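Local coordinates for FI20010p1 (Drosophila melanogaster, PDB 7CFB), which is the first extended Tudor domain of Krimper, a protein of piRNA amplification and gene silencing, and probably acts as a module for binding protein partners, at residues V53-D58 and Y65-D70; F99-S104 and E140-L145; N174-I179 and A219-I224. All blocks are in the same frame, centred on the assembly; numbering follows the deposited sequence.

How the contacts relate
Contact 1 closes first along the chain, then contact 2, then contact 3. Contacts 1 and 3 share the five-stranded sheet, where strands 49-57 and 176-184 are neighbours. Their centres are about 8 Å apart, and Val53 packs on both Tyr176 and Leu221. Contact 2 lies in the separate six-stranded antiparallel sheet. Its centre is about 21 Å from that of contact 1, across the middle of the chain, and about 22 Å from that of contact 3. Helix 215-228 connects the two halves: Leu221 touches Val53, and Ser227 bonds to Asp103. This layout is consistent with an extended Tudor domain, a Tudor core joined to a nuclease-like barrel built from both flanks.

Contact 1. Residues V53-D58 and Y65-D70; sequences VLASVD and YVAKWD
Val53 and Ala67 form an antiparallel hydrogen-bonded pair in a hairpin whose strands, 53-57 and 65-67, run at 151° to each other. The hairpin carries a classic beta bulge and belongs to the five-stranded sheet, consistent with the nuclease-like part of an extended Tudor domain. Val53 N donates to Ala67 O at 2.9 Å, and Ala67 N returns a bond to Val53 O at 3.0 Å. Leu54 and Val66 follow as a non-hydrogen-bonded pair. Then the register slips by one, and both Ala55 and Ser56 face Tyr65. Ala55 N reaches Tyr65 O at 2.8 Å, but the bond is bent, with an angle of 130° at the hydrogen. Tyr65 N completes the bulge with a straighter bond of 3.0 Å to Ser56 O.

Val53, Ser56, Tyr65 and Ala67 point to one face of the sheet. The CG2 branch of Val53, beside its own backbone N, meets Trp69 CD1 obliquely at 3.8 Å. Helix 215-228 covers this corner, with Leu221 on Val53 and Met220 on Trp69. The extra bulge residue, Ala55, directs its methyl toward strand 65-67. Its CB lies 4.0 Å from Tyr65 CB. Ser56 OG sits between its backbone N and carbonyl carbon (chi1 58°), which brings it 3.5 Å from Tyr65 CD1. The hydroxyl's hydrogen bond goes elsewhere, to Phe130 O. Helix 30-36 also touches Tyr65, through Arg31 and Tyr34.

Leu54 and Val66 point to the other face, where Leu54 meets Met169. Besides its bond from Ala67, Val53 O has a second contact across the hairpin, a CH...O approach from Val66 CA at 3.3 Å.

Contact 2. Residues F99-S104 and E140-L145; sequences FAVLDS and ETIFKL
Ala100 and Phe143 are joined by a pair of backbone hydrogen bonds where strands 99-103 and 142-144 run antiparallel, at 148°. Ala100 N donates to Phe143 O at 2.9 Å. Phe143 N donates to Ala100 O at 2.9 Å too. Leu102 N adds a third bond, to Thr141 O at 3.0 Å. It meets the oxygen nearly head-on, with a C=O...N angle of 175°. Phe99 CB also touches a carbonyl oxygen, Phe143 O, at 3.4 Å. A water accepts from Thr141 N and continues the ladder toward Leu102 O, though that second leg is too short to be trusted. The two strands lie between strands 87-89 and 108-117, inside a six-stranded antiparallel sheet that is consistent with the Tudor core.

Apolar contacts fill both faces. On one, Phe99 CG sits between its backbone N and carbonyl carbon (chi1 65°). The ring crosses Ile142 obliquely and takes Ile142 CG2 at its rim, in plane, 3.8 Å from Phe99 CE2. Val101 shares this face with Ile142, and Phe136 of strand 132-136 touches both.

On the other face, Leu102 CB meets the edge of the Phe143 ring at CE2, 3.7 Å away. Leu102 also runs beside Thr141, pointing the same way, with CD2 3.9 Å from Thr141 CG2. Ala100 CB reaches Leu145 CD2 at 3.9 Å. Ile109 of strand 108-117 touches Ala100, Leu102 and Phe143 here.

Glu140 lends only its CB to Val101, while its carboxylate turns back to the backbone N atoms of Asp137 and Gly138. Thr141 OG1 bonds to Lys241 N. Direct hydrogen bonds between the strands are thus all main-chain and do not depend on side-chain identity, while the side chains meet mostly through hydrocarbon.

Contact 3. Residues N174-I179 and A219-I224; sequences NTYIKI and AMLNEI
Leu221 CD1 is wedged between two groups of the strand side, Asn174 O and the ring of Tyr176. The methyl lies 3.7 Å from Tyr176 CE2, and the two side chains cross at about a right angle. The same methyl makes a van der Waals contact with a carbonyl oxygen, 3.4 Å from Asn174 O, and Leu221 CB is 3.8 Å from that oxygen.

One turn further along the helix, Ile224 meets the amide of Asn174. Its CG2 branch, anti to the backbone N, lies 3.4 Å from Asn174 OD1. The two side chains again cross at about a right angle. With CG anti to its carbonyl carbon (chi1 -67°), the Asn174 side chain leaves the backbone toward the helix, and CG lies 3.9 Å from Ile224 CG2.

The contact lays helix 215-228 against the residues leading into strand 176-184, which lies between strands 49-57 and 189-194 of the five-stranded sheet. This is consistent with the nuclease-like part of an extended Tudor domain. Asn174 has a left-handed backbone conformation, with phi 68°. Its main chain and that of Thr175 bond to Leu54 of strand 49-57.

No hydrogen bond passes directly between the two segments. The polar link is made one residue on, where Asn174 ND2 bonds to Asp225 OD1 of the same helix. An alanine in place of Asn174 would probably leave Asp225 without this amide partner and open a gap against Ile224 CG2. Helix 74-80 also packs on this helix, with Met220 on Lys77 and both Met220 and Ile224 on Leu80.

Contact 1. Residues V53-D58 and Y65-D70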
loop_
_atom_site.group_PDB
_atom_site.type_symbol
_atom_site.label_atom_id
_atom_site.label_comp_id
_atom_site.label_asym_id
_atom_site.label_seq_id
_atom_site.Cartn_x
_atom_site.Cartn_y
_atom_site.Cartn_z
ATOM N N VAL A 53 8.913 8.427 -1.307
ATOM C CA VAL A 53 7.607 8.772 -1.915
ATOM C C VAL A 53 6.607 8.979 -0.789
ATOM O O VAL A 53 6.605 8.191 0.101
ATOM C CB VAL A 53 7.131 7.643 -2.831
ATOM C CG1 VAL A 53 5.727 7.883 -3.316
ATOM C CG2 VAL A 53 8.079 7.429 -3.982
ATOM N N LEU A 54 5.796 10.021 -0.870
ATOM C CA LEU A 54 4.716 10.206 0.113
ATOM C C LEU A 54 3.610 9.291 -0.399
ATOM O O LEU A 54 2.951 9.646 -1.340
ATOM C CB LEU A 54 4.294 11.674 0.116
ATOM C CG LEU A 54 3.103 12.015 1.001
ATOM C CD1 LEU A 54 3.320 11.515 2.394
ATOM C CD2 LEU A 54 2.826 13.495 1.017
ATOM N N ALA A 55 3.508 8.105 0.180
ATOM C CA ALA A 55 2.570 7.071 -0.291
ATOM C C ALA A 55 1.116 7.509 -0.149
ATOM O O ALA A 55 0.401 7.399 -1.081
ATOM C CB ALA A 55 2.834 5.808 0.460
ATOM N N SER A 56 0.757 8.031 1.001
ATOM C CA SER A 56 -0.629 8.464 1.235
ATOM C C SER A 56 -0.655 9.407 2.426
ATOM O O SER A 56 0.243 9.366 3.241
ATOM C CB SER A 56 -1.544 7.301 1.465
ATOM O OG SER A 56 -1.127 6.522 2.546
ATOM N N VAL A 57 -1.654 10.250 2.482
ATOM C CA VAL A 57 -1.790 11.134 3.659
ATOM C C VAL A 57 -3.199 10.852 4.139
ATOM O O VAL A 57 -4.101 11.050 3.378
ATOM C CB VAL A 57 -1.537 12.592 3.264
ATOM C CG1 VAL A 57 -2.206 13.570 4.200
ATOM C CG2 VAL A 57 -0.058 12.872 3.171
ATOM N N ASP A 58 -3.346 10.272 5.308
ATOM C CA ASP A 58 -4.712 9.937 5.745
ATOM C C ASP A 58 -5.145 11.057 6.677
ATOM O O ASP A 58 -4.956 10.911 7.874
ATOM C CB ASP A 58 -4.739 8.570 6.418
ATOM C CG ASP A 58 -6.112 8.169 6.893
ATOM O OD1 ASP A 58 -7.022 8.953 6.711
ATOM O OD2 ASP A 58 -6.242 7.074 7.424
ATOM N N TYR A 65 2.067 8.090 5.204
ATOM C CA TYR A 65 2.875 6.898 4.866
ATOM C C TYR A 65 3.969 7.266 3.867
ATOM O O TYR A 65 3.706 7.977 2.933
ATOM C CB TYR A 65 1.969 5.783 4.368
ATOM C CG TYR A 65 1.108 5.149 5.419
ATOM C CD1 TYR A 65 -0.113 5.688 5.761
ATOM C CD2 TYR A 65 1.506 3.998 6.060
ATOM C CE1 TYR A 65 -0.912 5.111 6.722
ATOM C CE2 TYR A 65 0.720 3.402 7.019
ATOM C CZ TYR A 65 -0.492 3.962 7.351
ATOM O OH TYR A 65 -1.265 3.395 8.292
ATOM N N VAL A 66 5.172 6.757 4.096
ATOM C CA VAL A 66 6.317 6.996 3.184
ATOM C C VAL A 66 6.830 5.654 2.674
ATOM O O VAL A 66 6.736 4.688 3.398
ATOM C CB VAL A 66 7.425 7.851 3.812
ATOM C CG1 VAL A 66 6.951 9.259 4.070
ATOM C CG2 VAL A 66 7.980 7.231 5.066
ATOM N N ALA A 67 7.275 5.628 1.426
ATOM C CA ALA A 67 7.774 4.398 0.786
ATOM C C ALA A 67 9.080 4.668 0.060
ATOM O O ALA A 67 9.148 5.611 -0.698
ATOM C CB ALA A 67 6.739 3.851 -0.143
ATOM N N LYS A 68 10.074 3.848 0.335
ATOM C CA LYS A 68 11.376 3.988 -0.341
ATOM C C LYS A 68 11.263 3.654 -1.825
ATOM O O LYS A 68 11.822 4.369 -2.580
ATOM C CB LYS A 68 12.471 3.235 0.397
ATOM C CG LYS A 68 13.390 4.125 1.206
ATOM C CD LYS A 68 14.206 4.995 0.337
ATOM C CE LYS A 68 15.442 5.550 0.990
ATOM N NZ LYS A 68 16.077 6.544 0.107
ATOM N N TRP A 69 10.543 2.597 -2.197
ATOM C CA TRP A 69 10.422 2.188 -3.622
ATOM C C TRP A 69 11.821 2.058 -4.221
ATOM O O TRP A 69 12.056 2.565 -5.290
ATOM C CB TRP A 69 9.514 3.119 -4.429
ATOM C CG TRP A 69 8.061 2.893 -4.183
ATOM C CD1 TRP A 69 7.192 3.759 -3.611
ATOM C CD2 TRP A 69 7.305 1.714 -4.469
ATOM N NE1 TRP A 69 5.953 3.207 -3.534
ATOM C CE2 TRP A 69 5.993 1.951 -4.042
ATOM C CE3 TRP A 69 7.603 0.485 -5.046
ATOM C CZ2 TRP A 69 4.978 1.024 -4.189
ATOM C CZ3 TRP A 69 6.607 -0.448 -5.156
ATOM C CH2 TRP A 69 5.316 -0.175 -4.745
ATOM N N ASP A 70 12.739 1.426 -3.461
ATOM C CA ASP A 70 14.160 1.137 -3.836
ATOM C C ASP A 70 14.285 -0.055 -4.802
ATOM O O ASP A 70 13.413 -0.972 -4.775
ATOM C CB ASP A 70 15.027 0.836 -2.616
ATOM C CG ASP A 70 15.075 -0.624 -2.187
ATOM O OD1 ASP A 70 14.072 -1.345 -2.339
ATOM O OD2 ASP A 70 16.115 -1.012 -1.667
#

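Contact 2. Residues F99-S104 and E140-L145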
loop_
_atom_site.group_PDB
_atom_site.type_symbol
_atom_site.label_atom_id
_atom_site.label_comp_id
_atom_site.label_asym_id
_atom_site.label_seq_id
_atom_site.Cartn_x
_atom_site.Cartn_y
_atom_site.Cartn_z
ATOM N N PHE A 99 -1.342 -11.117 -1.344
ATOM C CA PHE A 99 -1.738 -11.429 -2.732
ATOM C C PHE A 99 -1.834 -10.136 -3.535
ATOM O O PHE A 99 -1.383 -9.114 -3.065
ATOM C CB PHE A 99 -2.955 -12.342 -2.784
ATOM C CG PHE A 99 -4.235 -11.770 -2.245
ATOM C CD1 PHE A 99 -4.493 -11.749 -0.889
ATOM C CD2 PHE A 99 -5.191 -11.279 -3.103
ATOM C CE1 PHE A 99 -5.679 -11.248 -0.413
ATOM C CE2 PHE A 99 -6.378 -10.768 -2.619
ATOM C CZ PHE A 99 -6.616 -10.759 -1.276
ATOM N N ALA A 100 -2.371 -10.216 -4.741
ATOM C CA ALA A 100 -2.476 -9.025 -5.598
ATOM C C ALA A 100 -3.920 -8.789 -6.032
ATOM O O ALA A 100 -4.674 -9.726 -6.129
ATOM C CB ALA A 100 -1.549 -9.171 -6.766
ATOM N N VAL A 101 -4.258 -7.526 -6.209
ATOM C CA VAL A 101 -5.600 -7.117 -6.661
ATOM C C VAL A 101 -5.439 -6.201 -7.870
ATOM O O VAL A 101 -4.536 -5.429 -7.913
ATOM C CB VAL A 101 -6.442 -6.505 -5.534
ATOM C CG1 VAL A 101 -5.803 -5.286 -4.917
ATOM C CG2 VAL A 101 -7.862 -6.228 -5.964
ATOM N N LEU A 102 -6.334 -6.346 -8.820
ATOM C CA LEU A 102 -6.277 -5.532 -10.041
ATOM C C LEU A 102 -7.205 -4.336 -9.923
ATOM O O LEU A 102 -8.317 -4.507 -9.537
ATOM C CB LEU A 102 -6.675 -6.403 -11.236
ATOM C CG LEU A 102 -6.984 -5.622 -12.507
ATOM C CD1 LEU A 102 -5.727 -5.094 -13.147
ATOM C CD2 LEU A 102 -7.771 -6.461 -13.480
ATOM N N ASP A 103 -6.666 -3.160 -10.153
ATOM C CA ASP A 103 -7.496 -1.955 -10.326
ATOM C C ASP A 103 -7.749 -1.967 -11.837
ATOM O O ASP A 103 -6.852 -1.626 -12.553
ATOM C CB ASP A 103 -6.774 -0.698 -9.854
ATOM C CG ASP A 103 -7.519 0.565 -10.211
ATOM O OD1 ASP A 103 -8.482 0.465 -10.929
ATOM O OD2 ASP A 103 -7.134 1.613 -9.756
ATOM N N SER A 104 -8.895 -2.491 -12.268
ATOM C CA SER A 104 -9.193 -2.643 -13.715
ATOM C C SER A 104 -9.358 -1.314 -14.443
ATOM O O SER A 104 -8.849 -1.209 -15.526
ATOM C CB SER A 104 -10.255 -3.643 -14.017
ATOM O OG SER A 104 -11.510 -3.216 -13.577
ATOM N N GLU A 140 -13.739 -8.612 -6.645
ATOM C CA GLU A 140 -12.507 -8.061 -7.276
ATOM C C GLU A 140 -11.678 -9.159 -7.954
ATOM O O GLU A 140 -11.655 -10.294 -7.440
ATOM C CB GLU A 140 -11.669 -7.316 -6.235
ATOM C CG GLU A 140 -12.328 -6.047 -5.724
ATOM C CD GLU A 140 -13.224 -6.243 -4.514
ATOM O OE1 GLU A 140 -13.460 -7.408 -4.135
ATOM O OE2 GLU A 140 -13.686 -5.229 -3.951
ATOM N N THR A 141 -11.025 -8.809 -9.070
ATOM C CA THR A 141 -10.138 -9.726 -9.814
ATOM C C THR A 141 -8.829 -9.786 -9.031
ATOM O O THR A 141 -8.179 -8.771 -8.936
ATOM C CB THR A 141 -9.847 -9.149 -11.196
ATOM O OG1 THR A 141 -11.068 -9.219 -11.910
ATOM C CG2 THR A 141 -8.777 -9.908 -11.931
ATOM N N ILE A 142 -8.467 -10.962 -8.542
ATOM C CA ILE A 142 -7.280 -11.116 -7.664
ATOM C C ILE A 142 -6.331 -12.179 -8.208
ATOM O O ILE A 142 -6.774 -13.071 -8.896
ATOM C CB ILE A 142 -7.725 -11.426 -6.229
ATOM C CG1 ILE A 142 -8.445 -12.764 -6.133
ATOM C CG2 ILE A 142 -8.568 -10.305 -5.680
ATOM C CD1 ILE A 142 -8.372 -13.376 -4.796
ATOM N N PHE A 143 -5.065 -12.063 -7.848
ATOM C CA PHE A 143 -4.009 -12.983 -8.310
ATOM C C PHE A 143 -3.066 -13.380 -7.185
ATOM O O PHE A 143 -2.976 -12.697 -6.192
ATOM C CB PHE A 143 -3.115 -12.281 -9.318
ATOM C CG PHE A 143 -3.846 -11.563 -10.411
ATOM C CD1 PHE A 143 -4.316 -12.248 -11.507
ATOM C CD2 PHE A 143 -4.068 -10.206 -10.332
ATOM C CE1 PHE A 143 -4.979 -11.577 -12.512
ATOM C CE2 PHE A 143 -4.736 -9.537 -11.334
ATOM C CZ PHE A 143 -5.171 -10.227 -12.431
ATOM N N LYS A 144 -2.422 -14.519 -7.402
ATOM C CA LYS A 144 -1.371 -15.095 -6.550
ATOM C C LYS A 144 -0.039 -14.465 -6.947
ATOM O O LYS A 144 0.196 -14.251 -8.100
ATOM C CB LYS A 144 -1.301 -16.602 -6.757
ATOM C CG LYS A 144 -0.350 -17.318 -5.817
ATOM C CD LYS A 144 0.356 -18.460 -6.474
ATOM C CE LYS A 144 -0.105 -19.789 -5.947
ATOM N NZ LYS A 144 0.597 -20.118 -4.687
ATOM N N LEU A 145 0.757 -14.091 -5.977
ATOM C CA LEU A 145 2.059 -13.520 -6.325
ATOM C C LEU A 145 3.079 -14.645 -6.299
ATOM O O LEU A 145 2.910 -15.550 -5.551
ATOM C CB LEU A 145 2.458 -12.502 -5.270
ATOM C CG LEU A 145 1.695 -11.194 -5.269
ATOM C CD1 LEU A 145 1.897 -10.518 -3.941
ATOM C CD2 LEU A 145 2.164 -10.310 -6.388
HETATM O O HOH W 1 -10.455 -5.787 -9.379
#

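Contact 3. Residues N174-I179 and A219-I224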
loop_
_atom_site.group_PDB
_atom_site.type_symbol
_atom_site.label_atom_id
_atom_site.label_comp_id
_atom_site.label_asym_id
_atom_site.label_seq_id
_atom_site.Cartn_x
_atom_site.Cartn_y
_atom_site.Cartn_z
ATOM N N ASN A 174 2.194 10.661 -3.930
ATOM C CA ASN A 174 2.770 10.037 -5.141
ATOM C C ASN A 174 3.853 10.935 -5.729
ATOM O O ASN A 174 4.006 10.922 -6.901
ATOM C CB ASN A 174 1.734 9.532 -6.148
ATOM C CG ASN A 174 0.921 8.373 -5.633
ATOM O OD1 ASN A 174 1.475 7.391 -5.179
ATOM N ND2 ASN A 174 -0.388 8.484 -5.707
ATOM N N THR A 175 4.533 11.705 -4.895
ATOM C CA THR A 175 5.712 12.483 -5.322
ATOM C C THR A 175 6.864 12.171 -4.368
ATOM O O THR A 175 6.602 11.711 -3.271
ATOM C CB THR A 175 5.457 13.991 -5.384
ATOM O OG1 THR A 175 5.298 14.482 -4.066
ATOM C CG2 THR A 175 4.263 14.363 -6.228
ATOM N N TYR A 176 8.092 12.371 -4.819
ATOM C CA TYR A 176 9.266 12.177 -3.947
ATOM C C TYR A 176 9.435 13.401 -3.049
ATOM O O TYR A 176 9.350 14.499 -3.528
ATOM C CB TYR A 176 10.535 11.907 -4.749
ATOM C CG TYR A 176 10.625 10.535 -5.345
ATOM C CD1 TYR A 176 11.183 9.492 -4.643
ATOM C CD2 TYR A 176 10.158 10.285 -6.612
ATOM C CE1 TYR A 176 11.256 8.228 -5.183
ATOM C CE2 TYR A 176 10.230 9.031 -7.170
ATOM C CZ TYR A 176 10.786 8.002 -6.457
ATOM O OH TYR A 176 10.853 6.772 -7.008
ATOM N N ILE A 177 9.657 13.167 -1.768
ATOM C CA ILE A 177 9.903 14.246 -0.779
ATOM C C ILE A 177 11.157 13.917 0.023
ATOM O O ILE A 177 11.666 12.819 -0.099
ATOM C CB ILE A 177 8.707 14.454 0.163
ATOM C CG1 ILE A 177 8.424 13.250 1.052
ATOM C CG2 ILE A 177 7.481 14.892 -0.592
ATOM C CD1 ILE A 177 7.485 13.551 2.176
ATOM N N LYS A 178 11.648 14.891 0.771
ATOM C CA LYS A 178 12.780 14.651 1.688
ATOM C C LYS A 178 12.254 14.855 3.103
ATOM O O LYS A 178 11.590 15.826 3.317
ATOM C CB LYS A 178 13.987 15.528 1.366
ATOM C CG LYS A 178 14.471 15.483 -0.074
ATOM C CD LYS A 178 15.770 16.202 -0.300
ATOM C CE LYS A 178 16.212 16.184 -1.749
ATOM N NZ LYS A 178 16.257 14.820 -2.333
ATOM N N ILE A 179 12.519 13.917 3.993
ATOM C CA ILE A 179 12.029 14.005 5.391
ATOM C C ILE A 179 13.201 13.909 6.363
ATOM O O ILE A 179 14.075 13.125 6.114
ATOM C CB ILE A 179 11.001 12.896 5.688
ATOM C CG1 ILE A 179 11.538 11.520 5.318
ATOM C CG2 ILE A 179 9.656 13.173 5.039
ATOM C CD1 ILE A 179 10.872 10.412 6.030
ATOM N N ALA A 219 7.533 7.381 -13.947
ATOM C CA ALA A 219 6.451 6.855 -14.793
ATOM C C ALA A 219 5.545 5.967 -13.945
ATOM O O ALA A 219 4.341 6.052 -14.075
ATOM C CB ALA A 219 7.036 6.100 -15.944
ATOM N N MET A 220 6.131 5.147 -13.093
ATOM C CA MET A 220 5.301 4.284 -12.237
ATOM C C MET A 220 4.443 5.143 -11.302
ATOM O O MET A 220 3.310 4.816 -11.111
ATOM C CB MET A 220 6.179 3.362 -11.409
ATOM C CG MET A 220 5.363 2.406 -10.660
ATOM S SD MET A 220 6.326 1.589 -9.479
ATOM C CE MET A 220 6.756 2.890 -8.341
ATOM N N LEU A 221 4.998 6.216 -10.761
ATOM C CA LEU A 221 4.227 7.069 -9.834
ATOM C C LEU A 221 3.030 7.704 -10.549
ATOM O O LEU A 221 2.011 7.842 -9.919
ATOM C CB LEU A 221 5.158 8.068 -9.161
ATOM C CG LEU A 221 6.027 7.495 -8.049
ATOM C CD1 LEU A 221 6.519 8.608 -7.163
ATOM C CD2 LEU A 221 5.261 6.473 -7.242
ATOM N N ASN A 222 3.179 8.088 -11.810
ATOM C CA ASN A 222 2.035 8.614 -12.589
ATOM C C ASN A 222 0.972 7.522 -12.710
ATOM O O ASN A 222 -0.170 7.828 -12.552
ATOM C CB ASN A 222 2.477 9.106 -13.961
ATOM C CG ASN A 222 3.304 10.371 -13.884
ATOM O OD1 ASN A 222 3.198 11.123 -12.925
ATOM N ND2 ASN A 222 4.120 10.617 -14.892
ATOM N N GLU A 223 1.363 6.285 -12.964
ATOM C CA GLU A 223 0.399 5.164 -13.085
ATOM C C GLU A 223 -0.300 4.951 -11.734
ATOM O O GLU A 223 -1.482 4.639 -11.721
ATOM C CB GLU A 223 1.110 3.917 -13.608
ATOM C CG GLU A 223 0.731 3.529 -15.029
ATOM C CD GLU A 223 1.008 2.084 -15.418
ATOM O OE1 GLU A 223 0.068 1.287 -15.520
ATOM O OE2 GLU A 223 2.160 1.761 -15.619
ATOM N N ILE A 224 0.443 5.060 -10.639
ATOM C CA ILE A 224 -0.164 4.880 -9.296
ATOM C C ILE A 224 -1.148 6.013 -9.025
ATOM O O ILE A 224 -2.239 5.738 -8.581
ATOM C CB ILE A 224 0.898 4.758 -8.184
ATOM C CG1 ILE A 224 1.779 3.528 -8.390
ATOM C CG2 ILE A 224 0.225 4.732 -6.828
ATOM C CD1 ILE A 224 2.817 3.319 -7.337
#